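PDB 1PMH: beta-1,4-mannanase from Caldicellulosiruptor saccharolyticus, which binds mannohexaose as the family 27 carbohydrate-binding module of a beta-1,4-mannanase, and probably directs that enzyme to mannan. Local coordinates for residues G59-L65 with V159-Q165; V85-I91 with F103-V107; E74-T80 with F150-A156. One frame throughout, in Å; residues are numbered along the deposited sequence.

In this beta-sandwich one sheet serves two purposes: one face meets the sugar, the other packs in the core. Contact 1 pairs two strands of that sheet, and residues 159-165 continue it into contact 2 through probable hydrogen bonds Gln161 N to Lys106 O and Ala163 O to Ala104 N, both 2.9 Å. These bonds set Gln161 and Lys106 side by side, and both hydrogen-bond to the chain C mannose. Contact 2 packs residues 103-107 against the other sheet; its centre lies 11 Å from that of contact 1. Contact 3 lies further back along strand 153-165, its centre 24 Å from contact 1 and 21 Å from contact 2, and contributes Glu74 and Arg155 to the glycan pocket.

Contact 1: residues G59-L65 with V159-Q165; sequences GWDQGDL and VFQFAGQ. With BMA (beta-D-mannopyranose), chain B; BMA (beta-D-mannopyranose), chain C; EDO (1,2-ethanediol), chain D.
Two extended strands, 61-65 and 159-165, run antiparallel at 167° with axes 4.2 Å apart. Asp61-Gly164, Gly63-Phe162 and Leu65-Phe160 are hydrogen-bonded pairs, each joined by two backbone bonds, such as Asp61 N to Gly164 O (2.8 Å) and Gly164 N to Asp61 O (3.0 Å); Gln62-Ala163 and Asp64-Gln161 are non-hydrogen-bonded pairs. Leu65 (chi1 t, chi2 p) faces the sandwich interior with Phe160 and Phe162, its CD2 4.4 Å from Phe160 CB. On the opposite face Gln161 (chi1 and chi2 t) donates from NE2 to Asp64 OD1 (2.8 Å). Gln161 NE2 also donates to O3 of the chain C mannose (3.0 Å), and OE1 accepts from that sugar's O2 (2.6 Å). Trp60 (chi1 t, chi2 -97°) lays its six-membered ring over Ala163 CB, 3.5 Å from the centroid in a CH-pi contact, and donates from NE1 to Gln62 OE1 (2.8 Å). A classic beta bulge, Trp60 and Asp61 both facing Gly164, ends the ladder where the chain B mannose covers Trp60's other face: an aromatic sugar-binding platform.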
loop_
_atom_site.group_PDB
_atom_site.type_symbol
_atom_site.label_atom_id
_atom_site.label_comp_id
_atom_site.label_asym_id
_atom_site.label_seq_id
_atom_site.Cartn_x
_atom_site.Cartn_y
_atom_site.Cartn_z
ATOM N N GLY A 59 18.986 1.116 7.775
ATOM C CA GLY A 59 18.041 2.103 8.242
ATOM C C GLY A 59 17.025 2.529 7.215
ATOM O O GLY A 59 16.139 3.298 7.561
ATOM N N TRP A 60 17.184 2.075 5.972
ATOM C CA TRP A 60 16.211 2.400 4.912
ATOM C C TRP A 60 16.214 1.268 3.877
ATOM O O TRP A 60 16.764 1.401 2.784
ATOM C CB TRP A 60 16.524 3.771 4.302
ATOM C CG TRP A 60 15.366 4.258 3.505
ATOM C CD1 TRP A 60 15.228 4.135 2.165
ATOM C CD2 TRP A 60 14.170 4.862 3.978
ATOM N NE1 TRP A 60 14.021 4.654 1.765
ATOM C CE2 TRP A 60 13.343 5.099 2.861
ATOM C CE3 TRP A 60 13.726 5.275 5.235
ATOM C CZ2 TRP A 60 12.104 5.740 2.970
ATOM C CZ3 TRP A 60 12.522 5.887 5.334
ATOM C CH2 TRP A 60 11.717 6.101 4.220
ATOM N N ASP A 61 15.533 0.168 4.200
ATOM C CA ASP A 61 15.554 -1.035 3.386
ATOM C C ASP A 61 14.327 -1.020 2.464
ATOM O O ASP A 61 13.258 -1.536 2.815
ATOM C CB ASP A 61 15.564 -2.253 4.310
ATOM C CG ASP A 61 15.884 -3.538 3.617
ATOM O OD1 ASP A 61 15.957 -3.617 2.371
ATOM O OD2 ASP A 61 16.087 -4.568 4.315
ATOM N N GLN A 62 14.482 -0.367 1.322
ATOM C CA GLN A 62 13.379 0.112 0.510
ATOM C C GLN A 62 12.923 -0.888 -0.542
ATOM O O GLN A 62 13.726 -1.633 -1.110
ATOM C CB GLN A 62 13.845 1.404 -0.199
ATOM C CG GLN A 62 12.792 2.171 -0.976
ATOM C CD GLN A 62 13.361 3.377 -1.670
ATOM O OE1 GLN A 62 14.047 4.215 -1.047
ATOM N NE2 GLN A 62 13.096 3.524 -2.951
ATOM N N GLY A 63 11.625 -0.871 -0.842
ATOM C CA GLY A 63 11.036 -1.587 -1.951
ATOM C C GLY A 63 9.865 -0.770 -2.459
ATOM O O GLY A 63 9.245 -0.049 -1.689
ATOM N N ASP A 64 9.566 -0.881 -3.739
ATOM C CA ASP A 64 8.551 -0.080 -4.392
ATOM C C ASP A 64 7.607 -0.959 -5.209
ATOM O O ASP A 64 8.012 -1.723 -6.073
ATOM C CB ASP A 64 9.162 1.012 -5.263
ATOM C CG ASP A 64 9.946 2.041 -4.467
ATOM O OD1 ASP A 64 9.334 3.011 -4.013
ATOM O OD2 ASP A 64 11.155 1.877 -4.241
ATOM N N LEU A 65 6.342 -0.846 -4.877
ATOM C CA LEU A 65 5.221 -1.596 -5.431
ATOM C C LEU A 65 4.408 -0.620 -6.265
ATOM O O LEU A 65 4.010 0.392 -5.757
ATOM C CB LEU A 65 4.385 -2.126 -4.266
ATOM C CG LEU A 65 3.136 -2.877 -4.639
ATOM C CD1 LEU A 65 3.437 -4.320 -5.083
ATOM C CD2 LEU A 65 2.187 -2.847 -3.449
ATOM N N VAL A 159 2.219 4.263 -6.591
ATOM C CA VAL A 159 3.308 3.546 -5.974
ATOM C C VAL A 159 3.156 3.581 -4.465
ATOM O O VAL A 159 2.920 4.641 -3.879
ATOM C CB VAL A 159 4.662 4.092 -6.398
ATOM C CG1 VAL A 159 5.806 3.398 -5.657
ATOM C CG2 VAL A 159 4.846 3.970 -7.912
ATOM N N PHE A 160 3.319 2.402 -3.870
ATOM C CA PHE A 160 3.498 2.257 -2.441
ATOM C C PHE A 160 4.951 1.864 -2.189
ATOM O O PHE A 160 5.410 0.859 -2.703
ATOM C CB PHE A 160 2.604 1.184 -1.843
ATOM C CG PHE A 160 1.162 1.571 -1.784
ATOM C CD1 PHE A 160 0.395 1.547 -2.903
ATOM C CD2 PHE A 160 0.578 1.952 -0.570
ATOM C CE1 PHE A 160 -0.965 1.920 -2.888
ATOM C CE2 PHE A 160 -0.743 2.306 -0.518
ATOM C CZ PHE A 160 -1.476 2.277 -1.695
ATOM N N GLN A 161 5.667 2.718 -1.447
ATOM C CA GLN A 161 7.013 2.448 -1.041
ATOM C C GLN A 161 6.998 1.957 0.399
ATOM O O GLN A 161 6.317 2.522 1.219
ATOM C CB GLN A 161 7.879 3.684 -1.178
ATOM C CG GLN A 161 9.327 3.428 -0.793
ATOM C CD GLN A 161 10.155 4.670 -1.039
ATOM O OE1 GLN A 161 10.493 5.405 -0.091
ATOM N NE2 GLN A 161 10.480 4.933 -2.278
ATOM N N PHE A 162 7.783 0.911 0.680
ATOM C CA PHE A 162 7.987 0.418 2.016
ATOM C C PHE A 162 9.465 0.464 2.289
ATOM O O PHE A 162 10.260 0.083 1.431
ATOM C CB PHE A 162 7.486 -1.022 2.135
ATOM C CG PHE A 162 6.028 -1.160 1.946
ATOM C CD1 PHE A 162 5.472 -1.303 0.687
ATOM C CD2 PHE A 162 5.171 -1.148 3.052
ATOM C CE1 PHE A 162 4.094 -1.377 0.536
ATOM C CE2 PHE A 162 3.788 -1.209 2.853
ATOM C CZ PHE A 162 3.292 -1.359 1.618
ATOM N N ALA A 163 9.865 0.822 3.501
ATOM C CA ALA A 163 11.291 0.807 3.832
ATOM C C ALA A 163 11.480 0.389 5.266
ATOM O O ALA A 163 11.025 1.044 6.196
ATOM C CB ALA A 163 11.955 2.179 3.600
ATOM N N GLY A 164 12.178 -0.723 5.448
ATOM C CA GLY A 164 12.535 -1.127 6.807
ATOM C C GLY A 164 13.503 -0.119 7.430
ATOM O O GLY A 164 14.462 0.301 6.819
ATOM N N GLN A 165 13.246 0.232 8.669
ATOM C CA GLN A 165 14.105 1.169 9.415
ATOM C C GLN A 165 14.695 0.405 10.587
ATOM O O GLN A 165 14.149 0.305 11.669
ATOM C CB GLN A 165 13.322 2.391 9.880
ATOM C CG GLN A 165 12.803 3.281 8.758
ATOM C CD GLN A 165 12.061 4.473 9.249
ATOM O OE1 GLN A 165 10.860 4.340 9.534
ATOM N NE2 GLN A 165 12.709 5.579 9.395
HETATM C C1 BMA B . 14.955 9.264 4.851
HETATM C C2 BMA B . 13.960 10.322 4.435
HETATM C C3 BMA B . 13.179 9.794 3.240
HETATM C C4 BMA B . 14.098 9.208 2.213
HETATM C C5 BMA B . 15.078 8.182 2.797
HETATM C C6 BMA B . 16.074 7.614 1.819
HETATM O O2 BMA B . 14.661 11.484 4.035
HETATM O O3 BMA B . 12.286 10.770 2.715
HETATM O O4 BMA B . 13.247 8.550 1.304
HETATM O O5 BMA B . 15.804 8.798 3.849
HETATM O O6 BMA B . 16.784 8.642 1.165
HETATM C C1 BMA C . 13.610 8.671 -0.041
HETATM C C2 BMA C . 12.930 7.597 -0.833
HETATM C C3 BMA C . 13.303 7.802 -2.297
HETATM C C4 BMA C . 12.988 9.249 -2.715
HETATM C C5 BMA C . 13.577 10.250 -1.743
HETATM C C6 BMA C . 13.105 11.648 -2.102
HETATM O O2 BMA C . 11.533 7.707 -0.675
HETATM O O3 BMA C . 12.642 6.801 -3.082
HETATM O O4 BMA C . 13.656 9.539 -3.912
HETATM O O5 BMA C . 13.171 9.966 -0.431
HETATM O O6 BMA C . 13.822 12.547 -1.331
HETATM C C1 EDO D . 15.860 -8.113 1.475
HETATM O O1 EDO D . 16.352 -7.778 0.202
HETATM C C2 EDO D . 15.573 -6.758 2.068
HETATM O O2 EDO D . 16.117 -6.931 3.344
HETATM O O HOH W 1 15.703 5.624 8.857
#

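Contact 2: residues V85-I91 with F103-V107; sequences VEFEMFI and FAYKV. Unlike the reference sequence in segment 103-107: Ala104 (reference Pro). With BMA (beta-D-mannopyranose), chain C; BMA (beta-D-mannopyranose), chain B.
Strands 85-91 and 103-107 face each other across a hydrophobic interior, their axes 10.1 Å apart at closest and crossing at 146°. Alternation sends Val85, Phe87, Met89 and Ile91 from one side toward Phe103, Tyr105 and Val107 from the other. The gap widens along the pair: CA atoms lie 8.3 Å apart at Val85-Val107 and 11.2 Å at Ile91-Phe103, so valines meet at the tight end (CG1 to CG1, 4.1 Å) and larger groups fill the rest. Phe87 (chi1 p) wedges between Tyr105 and Val107, its CZ 3.5 Å from Tyr105 CE1 and CE2 3.9 Å from Val107 CG2. This is the core of a jellyroll beta-sandwich, in which bumps from each sheet settle between those of its partner. Met89, present as selenomethionine (t, t, m), enters the hollow between Tyr105 and Phe103, both chi1 p: CE rests over the Tyr105 face, 3.9 Å from its centroid, and SE makes a Met-aromatic contact with the Phe103 edge, 3.9 Å from CZ. Phe103 CZ also meets Ile91 CD1 at 4.1 Å. Lys106 points the other way; its NZ hydrogen-bonds to O3 of the chain B mannose (2.9 Å) and O2 of the chain C mannose (2.8 Å).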
loop_
_atom_site.group_PDB
_atom_site.type_symbol
_atom_site.label_atom_id
_atom_site.label_comp_id
_atom_site.label_asym_id
_atom_site.label_seq_id
_atom_site.Cartn_x
_atom_site.Cartn_y
_atom_site.Cartn_z
ATOM N N VAL A 85 -6.326 9.691 -1.975
ATOM C CA VAL A 85 -6.016 8.249 -2.106
ATOM C C VAL A 85 -6.089 7.650 -0.710
ATOM O O VAL A 85 -5.422 8.122 0.189
ATOM C CB VAL A 85 -4.625 8.010 -2.731
ATOM C CG1 VAL A 85 -4.330 6.505 -2.733
ATOM C CG2 VAL A 85 -4.620 8.576 -4.171
ATOM N N GLU A 86 -6.925 6.640 -0.571
ATOM C CA GLU A 86 -7.183 5.972 0.680
ATOM C C GLU A 86 -6.717 4.527 0.598
ATOM O O GLU A 86 -6.706 3.931 -0.487
ATOM C CB GLU A 86 -8.692 5.986 0.942
ATOM C CG GLU A 86 -9.092 5.495 2.315
ATOM C CD GLU A 86 -10.546 5.770 2.579
ATOM O OE1 GLU A 86 -11.024 6.851 2.122
ATOM O OE2 GLU A 86 -11.167 4.956 3.308
ATOM N N PHE A 87 -6.318 3.927 1.703
ATOM C CA PHE A 87 -5.874 2.536 1.724
ATOM C C PHE A 87 -5.985 1.987 3.130
ATOM O O PHE A 87 -6.031 2.749 4.111
ATOM C CB PHE A 87 -4.428 2.432 1.226
ATOM C CG PHE A 87 -3.459 3.094 2.156
ATOM C CD1 PHE A 87 -2.910 2.373 3.222
ATOM C CD2 PHE A 87 -3.206 4.450 2.064
ATOM C CE1 PHE A 87 -2.160 3.001 4.171
ATOM C CE2 PHE A 87 -2.414 5.080 3.040
ATOM C CZ PHE A 87 -1.889 4.346 4.064
ATOM N N GLU A 88 -5.980 0.649 3.214
ATOM C CA GLU A 88 -5.853 -0.069 4.471
ATOM C C GLU A 88 -4.645 -0.987 4.351
ATOM O O GLU A 88 -4.477 -1.687 3.361
ATOM C CB GLU A 88 -7.120 -0.906 4.757
ATOM C CG GLU A 88 -8.387 -0.077 4.918
ATOM C CD GLU A 88 -9.638 -0.894 5.206
ATOM O OE1 GLU A 88 -9.668 -1.497 6.279
ATOM O OE2 GLU A 88 -10.601 -0.849 4.402
HETATM N N MSE A 89 -3.875 -1.020 5.424
HETATM C CA MSE A 89 -2.663 -1.826 5.522
HETATM C C MSE A 89 -2.735 -2.650 6.782
HETATM O O MSE A 89 -3.125 -2.136 7.829
HETATM C CB MSE A 89 -1.497 -0.861 5.537
HETATM C CG MSE A 89 -0.178 -1.487 5.619
HETATM SE SE MSE A 89 1.227 -0.137 5.811
HETATM C CE MSE A 89 0.904 0.818 4.461
ATOM N N PHE A 90 -2.333 -3.922 6.702
ATOM C CA PHE A 90 -2.477 -4.880 7.789
ATOM C C PHE A 90 -1.137 -5.575 8.008
ATOM O O PHE A 90 -0.588 -6.129 7.061
ATOM C CB PHE A 90 -3.533 -5.968 7.482
ATOM C CG PHE A 90 -4.879 -5.420 7.064
ATOM C CD1 PHE A 90 -5.089 -4.923 5.810
ATOM C CD2 PHE A 90 -5.933 -5.447 7.946
ATOM C CE1 PHE A 90 -6.292 -4.378 5.440
ATOM C CE2 PHE A 90 -7.158 -4.903 7.580
ATOM C CZ PHE A 90 -7.309 -4.361 6.333
ATOM N N ILE A 91 -0.689 -5.646 9.253
ATOM C CA ILE A 91 0.541 -6.373 9.570
ATOM C C ILE A 91 0.217 -7.272 10.759
ATOM O O ILE A 91 -0.262 -6.789 11.775
ATOM C CB ILE A 91 1.726 -5.447 9.928
ATOM C CG1 ILE A 91 1.846 -4.257 8.966
ATOM C CG2 ILE A 91 2.985 -6.278 9.944
ATOM C CD1 ILE A 91 1.161 -2.969 9.400
ATOM N N PHE A 103 9.087 0.383 10.308
ATOM C CA PHE A 103 9.175 0.655 8.893
ATOM C C PHE A 103 8.483 1.959 8.554
ATOM O O PHE A 103 7.672 2.479 9.301
ATOM C CB PHE A 103 8.672 -0.531 8.041
ATOM C CG PHE A 103 7.179 -0.735 8.004
ATOM C CD1 PHE A 103 6.420 -0.144 7.036
ATOM C CD2 PHE A 103 6.545 -1.574 8.910
ATOM C CE1 PHE A 103 5.066 -0.314 6.959
ATOM C CE2 PHE A 103 5.186 -1.765 8.832
ATOM C CZ PHE A 103 4.456 -1.112 7.859
ATOM N N ALA A 104 8.844 2.466 7.386
ATOM C CA ALA A 104 8.239 3.650 6.796
ATOM C C ALA A 104 7.480 3.239 5.546
ATOM O O ALA A 104 7.795 2.236 4.906
ATOM C CB ALA A 104 9.333 4.650 6.448
ATOM N N TYR A 105 6.506 4.029 5.164
ATOM C CA TYR A 105 5.850 3.873 3.892
ATOM C C TYR A 105 5.551 5.234 3.298
ATOM O O TYR A 105 5.445 6.259 3.988
ATOM C CB TYR A 105 4.610 2.973 3.944
ATOM C CG TYR A 105 3.460 3.642 4.640
ATOM C CD1 TYR A 105 2.582 4.418 3.932
ATOM C CD2 TYR A 105 3.257 3.538 6.003
ATOM C CE1 TYR A 105 1.533 5.096 4.555
ATOM C CE2 TYR A 105 2.220 4.178 6.645
ATOM C CZ TYR A 105 1.391 5.013 5.926
ATOM O OH TYR A 105 0.345 5.687 6.501
ATOM N N LYS A 106 5.418 5.234 1.979
ATOM C CA LYS A 106 5.007 6.401 1.204
ATOM C C LYS A 106 3.969 5.969 0.183
ATOM O O LYS A 106 4.034 4.870 -0.334
ATOM C CB LYS A 106 6.170 7.070 0.496
ATOM C CG LYS A 106 7.351 7.422 1.364
ATOM C CD LYS A 106 8.374 8.291 0.664
ATOM C CE LYS A 106 9.454 8.816 1.610
ATOM N NZ LYS A 106 10.404 9.702 0.858
ATOM N N VAL A 107 3.065 6.902 -0.115
ATOM C CA VAL A 107 2.078 6.743 -1.165
ATOM C C VAL A 107 2.344 7.849 -2.183
ATOM O O VAL A 107 2.405 9.030 -1.796
ATOM C CB VAL A 107 0.660 6.824 -0.605
ATOM C CG1 VAL A 107 -0.356 6.708 -1.721
ATOM C CG2 VAL A 107 0.426 5.730 0.429
HETATM C C1 BMA C . 13.610 8.671 -0.041
HETATM C C2 BMA C . 12.930 7.597 -0.833
HETATM C C3 BMA C . 13.303 7.802 -2.297
HETATM C C4 BMA C . 12.988 9.249 -2.715
HETATM C C5 BMA C . 13.577 10.250 -1.743
HETATM C C6 BMA C . 13.105 11.648 -2.102
HETATM O O2 BMA C . 11.533 7.707 -0.675
HETATM O O3 BMA C . 12.642 6.801 -3.082
HETATM O O4 BMA C . 13.656 9.539 -3.912
HETATM O O5 BMA C . 13.171 9.966 -0.431
HETATM O O6 BMA C . 13.822 12.547 -1.331
HETATM C C1 BMA B . 14.955 9.264 4.851
HETATM C C2 BMA B . 13.960 10.322 4.435
HETATM C C3 BMA B . 13.179 9.794 3.240
HETATM C C4 BMA B . 14.098 9.208 2.213
HETATM C C5 BMA B . 15.078 8.182 2.797
HETATM C C6 BMA B . 16.074 7.614 1.819
HETATM O O2 BMA B . 14.661 11.484 4.035
HETATM O O3 BMA B . 12.286 10.770 2.715
HETATM O O4 BMA B . 13.247 8.550 1.304
HETATM O O5 BMA B . 15.804 8.798 3.849
HETATM O O6 BMA B . 16.784 8.642 1.165
#

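Contact 3: residues E74-T80 with F150-A156; sequences EGQFDFT and FRTKKRA. With BMA (beta-D-mannopyranose), chain E.
Phe79 (chi1 m) lies along the backbone of residues 150-154, with CB 3.2 Å from Phe150 O, CE2 3.9 Å from Lys154 CB and the ring edge beside Thr152 O. Ile109 packs against both Phe79 and Phe150 and ties this corner to strand 102-109. The two short strands, 76-78 and 153-155, are antiparallel with axes 4.4 Å apart at 147°. Phe77-Lys154 is their hydrogen-bonded pair (Phe77 N to Lys154 O 2.9 Å, Lys154 N to Phe77 O 3.0 Å), flanked by the non-hydrogen-bonded pairs Gln76-Arg155, whose side chains diverge, and Asp78-Lys153, whose side chains share a face. Beyond the strand ends the ladder continues with Phe79 N to Thr152 O and Ala156 N to Gly75 O, both 2.9 Å. Strand 76-78 thus pairs with the start of strand 153-165 and extends the sugar-binding sheet of the jellyroll. At one end an Asx turn bends the chain, Asp78 OD1 accepting from Thr80 N (3.0 Å) and from Thr80 OG1 (2.7 Å), opposite an inverse gamma turn centred on Arg151. At the other, Glu74 is left-handed (phi 66°), and its side chain (chi1 m, chi2 m) reaches an extended Arg155: OE1 meets Arg155 NE at 2.9 Å and OE2 meets Arg155 NH2 at 3.0 Å in a two-pronged salt bridge. Trp68 touches both side chains. Both residues belong to the glycan pocket; Arg155 NH2 lies 3.6 Å from O6 of the chain E mannose, and Glu74 OE2 3.9 Å from its C6. A water joins Gln76 NE2 to Lys153 O, at 2.8 Å from each.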
loop_
_atom_site.group_PDB
_atom_site.type_symbol
_atom_site.label_atom_id
_atom_site.label_comp_id
_atom_site.label_asym_id
_atom_site.label_seq_id
_atom_site.Cartn_x
_atom_site.Cartn_y
_atom_site.Cartn_z
ATOM N N GLU A 74 2.156 3.091 -18.860
ATOM C CA GLU A 74 2.445 4.416 -19.376
ATOM C C GLU A 74 1.168 5.191 -19.693
ATOM O O GLU A 74 1.217 6.277 -20.275
ATOM C CB GLU A 74 3.468 4.568 -20.499
ATOM C CG GLU A 74 4.886 4.349 -20.042
ATOM C CD GLU A 74 5.466 5.472 -19.221
ATOM O OE1 GLU A 74 4.852 6.525 -18.917
ATOM O OE2 GLU A 74 6.611 5.221 -18.819
ATOM N N GLY A 75 0.020 4.705 -19.253
ATOM C CA GLY A 75 -1.187 5.491 -19.417
ATOM C C GLY A 75 -1.202 6.730 -18.572
ATOM O O GLY A 75 -0.459 6.850 -17.616
ATOM N N GLN A 76 -2.100 7.642 -18.944
ATOM C CA GLN A 76 -2.394 8.819 -18.173
ATOM C C GLN A 76 -3.804 8.646 -17.617
ATOM O O GLN A 76 -4.594 7.831 -18.113
ATOM C CB GLN A 76 -2.060 10.088 -18.975
ATOM C CG GLN A 76 -0.564 10.152 -19.450
ATOM C CD GLN A 76 0.383 11.199 -18.804
ATOM O OE1 GLN A 76 1.605 10.927 -18.560
ATOM N NE2 GLN A 76 -0.169 12.373 -18.505
ATOM N N PHE A 77 -4.086 9.306 -16.515
ATOM C CA PHE A 77 -5.383 9.249 -15.877
ATOM C C PHE A 77 -5.750 10.660 -15.497
ATOM O O PHE A 77 -4.907 11.420 -15.010
ATOM C CB PHE A 77 -5.339 8.374 -14.619
ATOM C CG PHE A 77 -6.671 8.233 -13.908
ATOM C CD1 PHE A 77 -7.583 7.272 -14.285
ATOM C CD2 PHE A 77 -6.958 9.033 -12.812
ATOM C CE1 PHE A 77 -8.810 7.163 -13.631
ATOM C CE2 PHE A 77 -8.138 8.893 -12.107
ATOM C CZ PHE A 77 -9.058 7.988 -12.536
ATOM N N ASP A 78 -6.999 11.028 -15.725
ATOM C CA ASP A 78 -7.490 12.356 -15.403
ATOM C C ASP A 78 -7.950 12.401 -13.966
ATOM O O ASP A 78 -9.024 11.903 -13.625
ATOM C CB ASP A 78 -8.575 12.750 -16.396
ATOM C CG ASP A 78 -8.905 14.216 -16.309
ATOM O OD1 ASP A 78 -8.442 14.875 -15.353
ATOM O OD2 ASP A 78 -9.623 14.742 -17.174
ATOM N N PHE A 79 -7.105 12.968 -13.106
ATOM C CA PHE A 79 -7.402 13.137 -11.690
ATOM C C PHE A 79 -8.301 14.332 -11.375
ATOM O O PHE A 79 -8.519 14.614 -10.207
ATOM C CB PHE A 79 -6.123 13.181 -10.849
ATOM C CG PHE A 79 -5.335 11.905 -10.813
ATOM C CD1 PHE A 79 -5.622 10.922 -9.893
ATOM C CD2 PHE A 79 -4.279 11.677 -11.690
ATOM C CE1 PHE A 79 -4.882 9.766 -9.863
ATOM C CE2 PHE A 79 -3.532 10.497 -11.663
ATOM C CZ PHE A 79 -3.867 9.540 -10.746
ATOM N N THR A 80 -8.786 15.044 -12.388
ATOM C CA THR A 80 -9.769 16.087 -12.157
ATOM C C THR A 80 -10.908 15.562 -11.294
ATOM O O THR A 80 -11.504 14.529 -11.603
ATOM C CB THR A 80 -10.310 16.650 -13.483
ATOM O OG1 THR A 80 -9.217 17.166 -14.267
ATOM C CG2 THR A 80 -11.272 17.831 -13.280
ATOM N N PHE A 150 -2.213 18.363 -9.080
ATOM C CA PHE A 150 -2.326 17.003 -9.655
ATOM C C PHE A 150 -3.721 16.606 -10.065
ATOM O O PHE A 150 -3.916 15.473 -10.522
ATOM C CB PHE A 150 -1.702 15.983 -8.679
ATOM C CG PHE A 150 -0.262 15.694 -8.982
ATOM C CD1 PHE A 150 0.689 16.698 -9.012
ATOM C CD2 PHE A 150 0.132 14.410 -9.350
ATOM C CE1 PHE A 150 1.992 16.396 -9.437
ATOM C CE2 PHE A 150 1.383 14.148 -9.729
ATOM C CZ PHE A 150 2.323 15.124 -9.797
ATOM N N ARG A 151 -4.712 17.502 -9.884
ATOM C CA ARG A 151 -6.080 17.170 -10.213
ATOM C C ARG A 151 -6.296 17.493 -11.691
ATOM O O ARG A 151 -7.020 18.403 -12.060
ATOM C CB ARG A 151 -7.032 17.849 -9.259
ATOM C CG ARG A 151 -6.843 17.440 -7.827
ATOM C CD ARG A 151 -7.848 18.118 -6.895
ATOM N NE ARG A 151 -7.414 17.991 -5.509
ATOM C CZ ARG A 151 -7.894 18.694 -4.499
ATOM N NH1 ARG A 151 -8.917 19.530 -4.643
ATOM N NH2 ARG A 151 -7.402 18.510 -3.291
ATOM N N THR A 152 -5.652 16.677 -12.524
ATOM C CA THR A 152 -5.531 16.880 -13.940
ATOM C C THR A 152 -4.981 15.575 -14.503
ATOM O O THR A 152 -4.776 14.598 -13.760
ATOM C CB THR A 152 -4.641 18.097 -14.262
ATOM O OG1 THR A 152 -4.738 18.331 -15.685
ATOM C CG2 THR A 152 -3.161 17.910 -13.819
ATOM N N LYS A 153 -4.722 15.534 -15.800
ATOM C CA LYS A 153 -4.144 14.334 -16.376
ATOM C C LYS A 153 -2.688 14.175 -15.929
ATOM O O LYS A 153 -1.875 15.089 -16.079
ATOM C CB LYS A 153 -4.266 14.372 -17.892
ATOM C CG LYS A 153 -5.671 14.251 -18.431
ATOM C CD LYS A 153 -5.720 14.671 -19.910
ATOM C CE LYS A 153 -5.727 16.177 -20.084
ATOM N NZ LYS A 153 -5.856 16.794 -21.441
ATOM N N LYS A 154 -2.393 12.994 -15.380
ATOM C CA LYS A 154 -1.061 12.655 -14.900
ATOM C C LYS A 154 -0.777 11.215 -15.242
ATOM O O LYS A 154 -1.662 10.403 -15.456
ATOM C CB LYS A 154 -0.991 12.862 -13.375
ATOM C CG LYS A 154 -1.081 14.334 -12.899
ATOM C CD LYS A 154 0.119 15.147 -13.268
ATOM C CE LYS A 154 0.056 16.487 -12.585
ATOM N NZ LYS A 154 1.216 17.324 -12.935
ATOM N N ARG A 155 0.512 10.883 -15.227
ATOM C CA ARG A 155 0.975 9.527 -15.416
ATOM C C ARG A 155 0.360 8.627 -14.344
ATOM O O ARG A 155 0.481 8.902 -13.161
ATOM C CB ARG A 155 2.494 9.509 -15.327
ATOM C CG ARG A 155 3.167 8.244 -15.713
ATOM C CD ARG A 155 4.670 8.477 -15.845
ATOM N NE ARG A 155 5.411 7.280 -16.223
ATOM C CZ ARG A 155 5.869 6.396 -15.365
ATOM N NH1 ARG A 155 5.666 6.515 -14.062
ATOM N NH2 ARG A 155 6.524 5.342 -15.835
ATOM N N ALA A 156 -0.286 7.551 -14.783
ATOM C CA ALA A 156 -1.261 6.832 -13.979
ATOM C C ALA A 156 -0.691 5.679 -13.162
ATOM O O ALA A 156 -1.311 4.614 -13.087
ATOM C CB ALA A 156 -2.374 6.340 -14.823
HETATM C C1 BMA E . 12.801 6.187 -14.613
HETATM C C2 BMA E . 13.931 5.649 -15.490
HETATM C C3 BMA E . 13.798 6.075 -16.952
HETATM C C4 BMA E . 12.477 5.552 -17.513
HETATM C C5 BMA E . 11.354 6.094 -16.636
HETATM C C6 BMA E . 9.962 5.520 -16.915
HETATM O O2 BMA E . 13.951 4.235 -15.433
HETATM O O3 BMA E . 14.919 5.616 -17.685
HETATM O O4 BMA E . 12.292 5.988 -18.843
HETATM O O5 BMA E . 11.569 5.904 -15.250
HETATM O O6 BMA E . 9.830 4.179 -16.454
HETATM O O HOH W 2 0.501 14.876 -17.518
#